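Local coordinates for protein ochratoxinase (PDB 4C65) that hydrolyses the amide bond of the mycotoxin ochratoxin A, releasing phenylalanine, as a zinc-dependent carboxypeptidase of the amidohydrolase superfamily, at residues Glu4-Ile9 against Trp429-Arg434; Ser54-Pro59 against Val411-Lys416; Gly133-Ser138 against Glu388-Ala393. One frame throughout, in Å; residues are numbered along the deposited sequence.

Contact 1 of 3, residues Glu4-Ile9 against Trp429-Arg434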
loop_
_atom_site.group_PDB
_atom_site.type_symbol
_atom_site.label_atom_id
_atom_site.label_comp_id
_atom_site.label_asym_id
_atom_site.label_seq_id
_atom_site.Cartn_x
_atom_site.Cartn_y
_atom_site.Cartn_z
ATOM N N GLU A 4 -31.469 6.576 -48.975
ATOM C CA GLU A 4 -30.956 7.494 -49.988
ATOM C C GLU A 4 -29.783 8.284 -49.427
ATOM O O GLU A 4 -29.807 8.689 -48.284
ATOM C CB GLU A 4 -32.059 8.469 -50.423
ATOM C CG GLU A 4 -33.030 7.903 -51.463
ATOM C CD GLU A 4 -32.427 7.757 -52.847
ATOM O OE1 GLU A 4 -31.493 8.506 -53.180
ATOM O OE2 GLU A 4 -32.894 6.892 -53.615
ATOM N N ALA A 5 -28.770 8.514 -50.245
ATOM C CA ALA A 5 -27.631 9.350 -49.851
ATOM C C ALA A 5 -28.057 10.791 -49.715
ATOM O O ALA A 5 -28.887 11.273 -50.476
ATOM C CB ALA A 5 -26.554 9.251 -50.894
ATOM N N LYS A 6 -27.512 11.462 -48.719
ATOM C CA LYS A 6 -27.793 12.864 -48.509
ATOM C C LYS A 6 -26.784 13.724 -49.256
ATOM O O LYS A 6 -25.595 13.697 -48.990
ATOM C CB LYS A 6 -27.810 13.196 -47.017
ATOM C CG LYS A 6 -28.285 14.604 -46.733
ATOM C CD LYS A 6 -28.573 14.844 -45.260
ATOM C CE LYS A 6 -28.652 16.364 -44.977
ATOM N NZ LYS A 6 -28.180 16.805 -43.631
ATOM N N VAL A 7 -27.292 14.510 -50.193
ATOM C CA VAL A 7 -26.460 15.254 -51.106
ATOM C C VAL A 7 -26.616 16.752 -50.894
ATOM O O VAL A 7 -27.730 17.261 -50.842
ATOM C CB VAL A 7 -26.812 14.860 -52.557
ATOM C CG1 VAL A 7 -26.070 15.729 -53.571
ATOM C CG2 VAL A 7 -26.492 13.391 -52.769
ATOM N N THR A 8 -25.485 17.459 -50.810
ATOM C CA THR A 8 -25.464 18.916 -50.672
ATOM C C THR A 8 -24.548 19.525 -51.735
ATOM O O THR A 8 -23.425 19.068 -51.923
ATOM C CB THR A 8 -24.942 19.343 -49.295
ATOM O OG1 THR A 8 -25.675 18.675 -48.277
ATOM C CG2 THR A 8 -25.065 20.839 -49.107
ATOM N N ILE A 9 -25.047 20.532 -52.451
ATOM C CA ILE A 9 -24.232 21.263 -53.416
ATOM C C ILE A 9 -23.896 22.615 -52.845
ATOM O O ILE A 9 -24.778 23.337 -52.389
ATOM C CB ILE A 9 -24.929 21.449 -54.777
ATOM C CG1 ILE A 9 -25.386 20.085 -55.305
ATOM C CG2 ILE A 9 -23.971 22.095 -55.770
ATOM C CD1 ILE A 9 -26.059 20.122 -56.651
ATOM N N TRP A 429 -26.060 23.632 -31.447
ATOM C CA TRP A 429 -25.549 22.266 -31.419
ATOM C C TRP A 429 -25.616 21.573 -32.790
ATOM O O TRP A 429 -25.403 20.377 -32.881
ATOM C CB TRP A 429 -26.246 21.453 -30.311
ATOM C CG TRP A 429 -26.098 22.136 -28.985
ATOM C CD1 TRP A 429 -27.040 22.887 -28.350
ATOM C CD2 TRP A 429 -24.933 22.182 -28.160
ATOM N NE1 TRP A 429 -26.543 23.385 -27.179
ATOM C CE2 TRP A 429 -25.255 22.959 -27.026
ATOM C CE3 TRP A 429 -23.669 21.618 -28.243
ATOM C CZ2 TRP A 429 -24.343 23.217 -26.004
ATOM C CZ3 TRP A 429 -22.759 21.862 -27.212
ATOM C CH2 TRP A 429 -23.105 22.656 -26.118
ATOM N N GLY A 430 -25.858 22.340 -33.842
ATOM C CA GLY A 430 -25.804 21.814 -35.205
ATOM C C GLY A 430 -27.144 21.379 -35.745
ATOM O O GLY A 430 -28.132 21.337 -34.995
ATOM N N GLU A 431 -27.183 21.063 -37.040
ATOM C CA GLU A 431 -28.448 20.738 -37.695
ATOM C C GLU A 431 -29.100 19.512 -37.067
ATOM O O GLU A 431 -28.398 18.582 -36.661
ATOM C CB GLU A 431 -28.314 20.538 -39.205
ATOM C CG GLU A 431 -27.469 19.329 -39.609
ATOM C CD GLU A 431 -27.384 19.138 -41.118
ATOM O OE1 GLU A 431 -28.308 19.601 -41.840
ATOM O OE2 GLU A 431 -26.353 18.578 -41.558
ATOM N N ASP A 432 -30.435 19.577 -36.933
ATOM C CA ASP A 432 -31.252 18.517 -36.325
ATOM C C ASP A 432 -30.758 18.125 -34.934
ATOM O O ASP A 432 -30.827 16.956 -34.557
ATOM C CB ASP A 432 -31.277 17.243 -37.195
ATOM C CG ASP A 432 -31.506 17.542 -38.660
ATOM O OD1 ASP A 432 -32.487 18.249 -38.981
ATOM O OD2 ASP A 432 -30.707 17.056 -39.490
ATOM N N ALA A 433 -30.235 19.084 -34.185
ATOM C CA ALA A 433 -29.801 18.793 -32.837
ATOM C C ALA A 433 -31.050 18.513 -32.015
ATOM O O ALA A 433 -32.091 19.088 -32.258
ATOM C CB ALA A 433 -29.028 19.967 -32.256
ATOM N N ARG A 434 -30.939 17.577 -31.085
ATOM C CA ARG A 434 -31.993 17.343 -30.090
ATOM C C ARG A 434 -31.320 17.153 -28.748
ATOM O O ARG A 434 -30.182 16.725 -28.669
ATOM C CB ARG A 434 -32.786 16.024 -30.378
ATOM C CG ARG A 434 -31.960 15.017 -31.226
ATOM C CD ARG A 434 -32.692 13.811 -31.964
ATOM N NE ARG A 434 -33.280 12.803 -31.006
ATOM C CZ ARG A 434 -34.573 12.425 -31.013
ATOM N NH1 ARG A 434 -35.444 12.940 -31.894
ATOM N NH2 ARG A 434 -35.020 11.521 -30.130
HETATM O O HOH W 1 -25.796 18.103 -43.892
#
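K6 and E431 are the closest residues along the two backbones, yet their CA atoms stand 13.4 Å apart, so the contact is made by long side chains reaching toward each other. K6 lies just ahead of strand 7-9, where its backbone pairs with D32. E431 takes the second place of a type II turn from G430 to A433, closed by a weak bond of 3.2 Å from A433 N to G430 O. D432, the third residue, adopts positive backbone angles, which aspartate tolerates better than most residues. G430 suits its own extended, positive-phi conformation because a side chain there would press on the carbonyl O of W429.

The K6 chain leaves with CG anti to the backbone N (chi1 -172°) and stays extended until its last bond bends. E431 comes from the opposite direction; its CG sits between backbone N and carbonyl carbon (chi1 65°), after which the chain runs straight. The N-terminal strand belongs to the small beta-sandwich domain of the amidohydrolase fold, and this surface ion pair joins it to the C-terminal loop that follows strand 419-422. K6 NZ forms a salt bridge with E431 OE2 at 3.3 Å and a weak hydrogen bond to E431 OE1, also 3.3 Å. E431 OE2 is held more firmly by L420 N, which makes glutamate a fitting bridge between turn and strand. A water accepts from K6 NZ at 2.7 Å and also lies by the E431 carboxylate. Just before the turn, W429 makes a cation-pi contact with R99 of a neighbouring subunit.

Contact 2 of 3, residues Ser54-Pro59 against Val411-Lys416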
loop_
_atom_site.group_PDB
_atom_site.type_symbol
_atom_site.label_atom_id
_atom_site.label_comp_id
_atom_site.label_asym_id
_atom_site.label_seq_id
_atom_site.Cartn_x
_atom_site.Cartn_y
_atom_site.Cartn_z
ATOM N N SER A 54 -30.188 20.040 -50.541
ATOM C CA SER A 54 -30.032 21.463 -50.323
ATOM C C SER A 54 -28.811 22.020 -51.037
ATOM O O SER A 54 -27.837 21.314 -51.319
ATOM C CB SER A 54 -29.934 21.790 -48.842
ATOM O OG SER A 54 -28.678 21.430 -48.339
ATOM N N THR A 55 -28.884 23.311 -51.327
ATOM C CA THR A 55 -27.862 24.028 -52.029
ATOM C C THR A 55 -27.428 25.262 -51.224
ATOM O O THR A 55 -28.266 25.892 -50.582
ATOM C CB THR A 55 -28.559 24.527 -53.324
ATOM O OG1 THR A 55 -29.097 23.413 -54.044
ATOM C CG2 THR A 55 -27.648 25.341 -54.213
ATOM N N HIS A 56 -26.145 25.610 -51.283
ATOM C CA HIS A 56 -25.636 26.820 -50.655
ATOM C C HIS A 56 -24.803 27.586 -51.640
ATOM O O HIS A 56 -24.164 26.982 -52.506
ATOM C CB HIS A 56 -24.785 26.458 -49.437
ATOM C CG HIS A 56 -25.542 25.697 -48.406
ATOM N ND1 HIS A 56 -26.270 26.313 -47.415
ATOM C CD2 HIS A 56 -25.733 24.370 -48.250
ATOM C CE1 HIS A 56 -26.851 25.392 -46.667
ATOM N NE2 HIS A 56 -26.545 24.207 -47.157
ATOM N N ARG A 57 -24.766 28.900 -51.469
ATOM C CA ARG A 57 -23.927 29.760 -52.274
ATOM C C ARG A 57 -23.114 30.625 -51.361
ATOM O O ARG A 57 -23.662 31.404 -50.615
ATOM C CB ARG A 57 -24.815 30.612 -53.191
ATOM C CG ARG A 57 -25.220 29.799 -54.392
ATOM C CD ARG A 57 -26.172 30.494 -55.311
ATOM N NE ARG A 57 -26.889 29.496 -56.122
ATOM C CZ ARG A 57 -26.389 28.922 -57.217
ATOM N NH1 ARG A 57 -25.171 29.236 -57.678
ATOM N NH2 ARG A 57 -27.106 28.024 -57.874
ATOM N N VAL A 58 -21.795 30.498 -51.430
ATOM C CA VAL A 58 -20.907 31.204 -50.525
ATOM C C VAL A 58 -19.752 31.838 -51.291
ATOM O O VAL A 58 -19.372 31.355 -52.350
ATOM C CB VAL A 58 -20.331 30.245 -49.438
ATOM C CG1 VAL A 58 -21.460 29.585 -48.666
ATOM C CG2 VAL A 58 -19.425 29.184 -50.051
ATOM N N PRO A 59 -19.181 32.918 -50.743
ATOM C CA PRO A 59 -18.080 33.586 -51.449
ATOM C C PRO A 59 -16.811 32.762 -51.475
ATOM O O PRO A 59 -16.151 32.700 -52.502
ATOM C CB PRO A 59 -17.852 34.879 -50.647
ATOM C CG PRO A 59 -19.049 35.039 -49.770
ATOM C CD PRO A 59 -19.614 33.659 -49.550
ATOM N N VAL A 411 -16.508 33.091 -40.569
ATOM C CA VAL A 411 -16.780 31.699 -40.886
ATOM C C VAL A 411 -18.288 31.471 -40.811
ATOM O O VAL A 411 -18.847 31.347 -39.735
ATOM C CB VAL A 411 -16.061 30.752 -39.906
ATOM C CG1 VAL A 411 -16.317 29.299 -40.265
ATOM C CG2 VAL A 411 -14.571 31.042 -39.903
ATOM N N THR A 412 -18.949 31.395 -41.955
ATOM C CA THR A 412 -20.414 31.380 -41.979
ATOM C C THR A 412 -20.981 29.985 -41.921
ATOM O O THR A 412 -22.100 29.807 -41.442
ATOM C CB THR A 412 -20.968 32.059 -43.245
ATOM O OG1 THR A 412 -20.458 31.398 -44.411
ATOM C CG2 THR A 412 -20.571 33.502 -43.281
ATOM N N HIS A 413 -20.245 29.012 -42.472
ATOM C CA HIS A 413 -20.727 27.632 -42.579
ATOM C C HIS A 413 -19.650 26.697 -42.121
ATOM O O HIS A 413 -18.490 26.851 -42.521
ATOM C CB HIS A 413 -21.072 27.248 -44.016
ATOM C CG HIS A 413 -22.226 27.995 -44.591
ATOM N ND1 HIS A 413 -22.150 29.321 -44.951
ATOM C CD2 HIS A 413 -23.479 27.590 -44.898
ATOM C CE1 HIS A 413 -23.316 29.707 -45.438
ATOM N NE2 HIS A 413 -24.138 28.675 -45.412
ATOM N N VAL A 414 -20.025 25.704 -41.322
ATOM C CA VAL A 414 -19.093 24.653 -40.903
ATOM C C VAL A 414 -19.711 23.259 -41.066
ATOM O O VAL A 414 -20.682 22.927 -40.404
ATOM C CB VAL A 414 -18.622 24.852 -39.449
ATOM C CG1 VAL A 414 -17.647 23.747 -39.037
ATOM C CG2 VAL A 414 -17.971 26.221 -39.289
ATOM N N TRP A 415 -19.131 22.469 -41.969
ATOM C CA TRP A 415 -19.444 21.062 -42.126
ATOM C C TRP A 415 -18.324 20.202 -41.519
ATOM O O TRP A 415 -17.146 20.425 -41.792
ATOM C CB TRP A 415 -19.549 20.679 -43.607
ATOM C CG TRP A 415 -20.756 21.163 -44.296
ATOM C CD1 TRP A 415 -21.967 20.535 -44.370
ATOM C CD2 TRP A 415 -20.891 22.390 -45.004
ATOM N NE1 TRP A 415 -22.841 21.290 -45.103
ATOM C CE2 TRP A 415 -22.202 22.433 -45.509
ATOM C CE3 TRP A 415 -20.035 23.460 -45.255
ATOM C CZ2 TRP A 415 -22.679 23.513 -46.253
ATOM C CZ3 TRP A 415 -20.500 24.520 -45.991
ATOM C CH2 TRP A 415 -21.809 24.546 -46.479
ATOM N N LYS A 416 -18.713 19.240 -40.684
ATOM C CA LYS A 416 -17.801 18.213 -40.178
ATOM C C LYS A 416 -18.413 16.861 -40.484
ATOM O O LYS A 416 -19.526 16.564 -40.055
ATOM C CB LYS A 416 -17.589 18.355 -38.678
ATOM C CG LYS A 416 -16.517 17.404 -38.162
ATOM C CD LYS A 416 -16.387 17.384 -36.646
ATOM C CE LYS A 416 -17.364 16.450 -35.948
ATOM N NZ LYS A 416 -16.783 16.001 -34.667
#
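H56 meets two aromatic side chains of the facing segment, H413 and W415, in different ways. W415 turns the rim of its six-membered ring toward the H56 imidazole in an edge-to-face pair, the planes at 76°. The centroids of these two rings are 5.5 Å apart. W415 CZ2 sits over one face of the imidazole, 3.7 Å from H56 CD2. H413 is placed obliquely to the same ring, with planes at 73° and H56 ND1 3.8 Å from H413 NE2. H56 reaches both because its CG lies anti to its carbonyl carbon (chi1 -60°), and the flat imidazole offers a face to the W415 edge while its ND1 side lies by H413.

V58, two residues along, adds an aliphatic element. Its CG1 lies over a face of the H413 ring, 4.1 Å from the centroid, in a CH-pi contact; a branched valine fills this place without needing a polar partner. T412 OG1, in the plane of the H413 ring, shares a hydrogen bond of 2.7 Å with H413 ND1, which helps to fix the rotation of the imidazole. T412 and H413 can act together in this way because they form a classic beta bulge opposite A393.

The two strands run in roughly opposite directions, their axes 9.4 Å apart at the closest, and each pairs with other strands: 54-58 is bonded to 7-15, while 411-416 lies between 391-394 and 419-422. The cluster thus packs between the two strands within what is probably the beta-sandwich domain, where W415 also packs on I10 and L420, and V58 on A393.

Contact 3 of 3, residues Gly133-Ser138 against Glu388-Ala393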
loop_
_atom_site.group_PDB
_atom_site.type_symbol
_atom_site.label_atom_id
_atom_site.label_comp_id
_atom_site.label_asym_id
_atom_site.label_seq_id
_atom_site.Cartn_x
_atom_site.Cartn_y
_atom_site.Cartn_z
ATOM N N GLY A 133 -17.752 19.274 -31.313
ATOM C CA GLY A 133 -16.379 19.756 -31.367
ATOM C C GLY A 133 -15.666 19.262 -32.600
ATOM O O GLY A 133 -16.276 18.592 -33.439
ATOM N N PRO A 134 -14.364 19.569 -32.714
ATOM C CA PRO A 134 -13.595 19.014 -33.810
ATOM C C PRO A 134 -13.348 17.519 -33.640
ATOM O O PRO A 134 -13.593 16.964 -32.563
ATOM C CB PRO A 134 -12.269 19.754 -33.734
ATOM C CG PRO A 134 -12.439 20.802 -32.684
ATOM C CD PRO A 134 -13.593 20.450 -31.847
ATOM N N ASN A 135 -12.923 16.873 -34.725
ATOM C CA ASN A 135 -12.305 15.593 -34.619
ATOM C C ASN A 135 -11.132 15.768 -33.692
ATOM O O ASN A 135 -10.309 16.675 -33.906
ATOM C CB ASN A 135 -11.816 15.128 -35.979
ATOM C CG ASN A 135 -12.960 14.772 -36.901
ATOM O OD1 ASN A 135 -13.644 13.788 -36.684
ATOM N ND2 ASN A 135 -13.154 15.563 -37.947
ATOM N N VAL A 136 -11.053 14.945 -32.653
ATOM C CA VAL A 136 -9.946 15.028 -31.722
ATOM C C VAL A 136 -9.002 13.837 -31.897
ATOM O O VAL A 136 -9.411 12.694 -31.817
ATOM C CB VAL A 136 -10.448 15.089 -30.260
ATOM C CG1 VAL A 136 -9.268 15.118 -29.284
ATOM C CG2 VAL A 136 -11.326 16.318 -30.058
ATOM N N TYR A 137 -7.739 14.121 -32.191
ATOM C CA TYR A 137 -6.705 13.117 -32.177
ATOM C C TYR A 137 -5.838 13.436 -30.977
ATOM O O TYR A 137 -5.118 14.441 -30.967
ATOM C CB TYR A 137 -5.879 13.150 -33.469
ATOM C CG TYR A 137 -6.705 13.000 -34.688
ATOM C CD1 TYR A 137 -7.354 14.078 -35.237
ATOM C CD2 TYR A 137 -6.832 11.776 -35.306
ATOM C CE1 TYR A 137 -8.135 13.944 -36.379
ATOM C CE2 TYR A 137 -7.612 11.615 -36.432
ATOM C CZ TYR A 137 -8.269 12.707 -36.974
ATOM O OH TYR A 137 -9.031 12.551 -38.103
ATOM N N SER A 138 -5.907 12.588 -29.958
ATOM C CA SER A 138 -5.282 12.885 -28.698
ATOM C C SER A 138 -4.117 11.948 -28.418
ATOM O O SER A 138 -4.134 10.785 -28.790
ATOM C CB SER A 138 -6.319 12.777 -27.568
ATOM O OG SER A 138 -5.745 13.062 -26.301
ATOM N N GLU A 388 -12.842 13.432 -46.659
ATOM C CA GLU A 388 -13.900 13.656 -45.674
ATOM C C GLU A 388 -14.467 15.066 -45.811
ATOM O O GLU A 388 -13.736 16.022 -46.044
ATOM C CB GLU A 388 -13.398 13.449 -44.248
ATOM C CG GLU A 388 -12.946 12.042 -43.955
ATOM C CD GLU A 388 -13.274 11.561 -42.558
ATOM O OE1 GLU A 388 -13.198 12.330 -41.542
ATOM O OE2 GLU A 388 -13.627 10.369 -42.477
ATOM N N ALA A 389 -15.780 15.182 -45.651
ATOM C CA ALA A 389 -16.492 16.451 -45.830
ATOM C C ALA A 389 -16.378 17.330 -44.599
ATOM O O ALA A 389 -17.354 17.584 -43.915
ATOM C CB ALA A 389 -17.950 16.186 -46.186
ATOM N N ASP A 390 -15.151 17.772 -44.331
ATOM C CA ASP A 390 -14.851 18.791 -43.318
ATOM C C ASP A 390 -14.562 20.087 -44.096
ATOM O O ASP A 390 -13.507 20.219 -44.737
ATOM C CB ASP A 390 -13.632 18.399 -42.493
ATOM C CG ASP A 390 -13.881 17.212 -41.592
ATOM O OD1 ASP A 390 -14.961 16.578 -41.717
ATOM O OD2 ASP A 390 -13.032 16.940 -40.729
ATOM N N VAL A 391 -15.542 20.992 -44.114
ATOM C CA VAL A 391 -15.572 22.072 -45.097
ATOM C C VAL A 391 -16.066 23.299 -44.395
ATOM O O VAL A 391 -17.026 23.227 -43.620
ATOM C CB VAL A 391 -16.515 21.728 -46.289
ATOM C CG1 VAL A 391 -16.501 22.829 -47.344
ATOM C CG2 VAL A 391 -16.135 20.402 -46.924
ATOM N N ILE A 392 -15.418 24.429 -44.642
ATOM C CA ILE A 392 -15.905 25.684 -44.083
ATOM C C ILE A 392 -16.081 26.754 -45.157
ATOM O O ILE A 392 -15.364 26.771 -46.168
ATOM C CB ILE A 392 -15.008 26.200 -42.938
ATOM C CG1 ILE A 392 -13.582 26.505 -43.417
ATOM C CG2 ILE A 392 -14.984 25.188 -41.809
ATOM C CD1 ILE A 392 -12.729 27.256 -42.405
ATOM N N ALA A 393 -17.039 27.636 -44.914
ATOM C CA ALA A 393 -17.283 28.756 -45.801
ATOM C C ALA A 393 -16.943 30.043 -45.099
ATOM O O ALA A 393 -17.199 30.199 -43.905
ATOM C CB ALA A 393 -18.726 28.781 -46.267
HETATM O O HOH W 2 -14.505 14.296 -40.440
#
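N135 and D390 meet where strand 135-138, continuing the parallel run after strand 109-114 in the barrel part of the fold, comes alongside the loop that leads into strand 391-394 of the beta-sandwich side.

E388 opens this loop, and its carboxylate reaches toward N135 by way of a water, which lies 2.6 Å from E388 OE1. A389 is the centre of an inverse gamma turn, a tight bend in which D390 N makes a weak bond of 2.8 Å to E388 O; the small alanine sits easily at such a corner. D390 then faces N135 from the opposite direction, its CG anti to its own carbonyl carbon (chi1 -69°). Amide and carboxylate are nearly coplanar, 12° apart, and D390 OD2 lies 3.1 Å from N135 ND2, but the angle is too poor for a hydrogen bond. The other oxygen, D390 OD1, accepts from G417 N, so the short acidic side chain ties the loop to G417, just past the end of strand 411-416. The same water lies 2.7 Å from D390 OD1, which makes it the hub joining the three side chains. The strand beginning at V391 packs against strand 60-67, V391 on L61 and I392 on M62 and L65.

The asparagine amide is a suitable donor here, set among carbonyl and carboxylate oxygens. N135 ND2 gives a weak hydrogen bond to T110 O and also donates to the water, which it meets at 3.1 Å.

Along the chain the contacts are nested: contact 3 lies inside the loop closed by contact 2, and contact 2 inside that of contact 1. Their centres are about 12 Å (1 to 2), 14 Å (2 to 3) and 15 Å (1 to 3) apart, and all three reach one mixed sheet. Contacts 1 and 2 join directly through neighbouring strands 7-15 and 54-58, with I9 O probably hydrogen-bonded to H56 N; contacts 2 and 3 join through strands 391-394 and 411-416, probably with W415 N hydrogen-bonded to V391 O. Segments from both chain ends thus probably build the beta-sandwich domain, the barrel forming largely from the sequence between, and contact 3 joins the two.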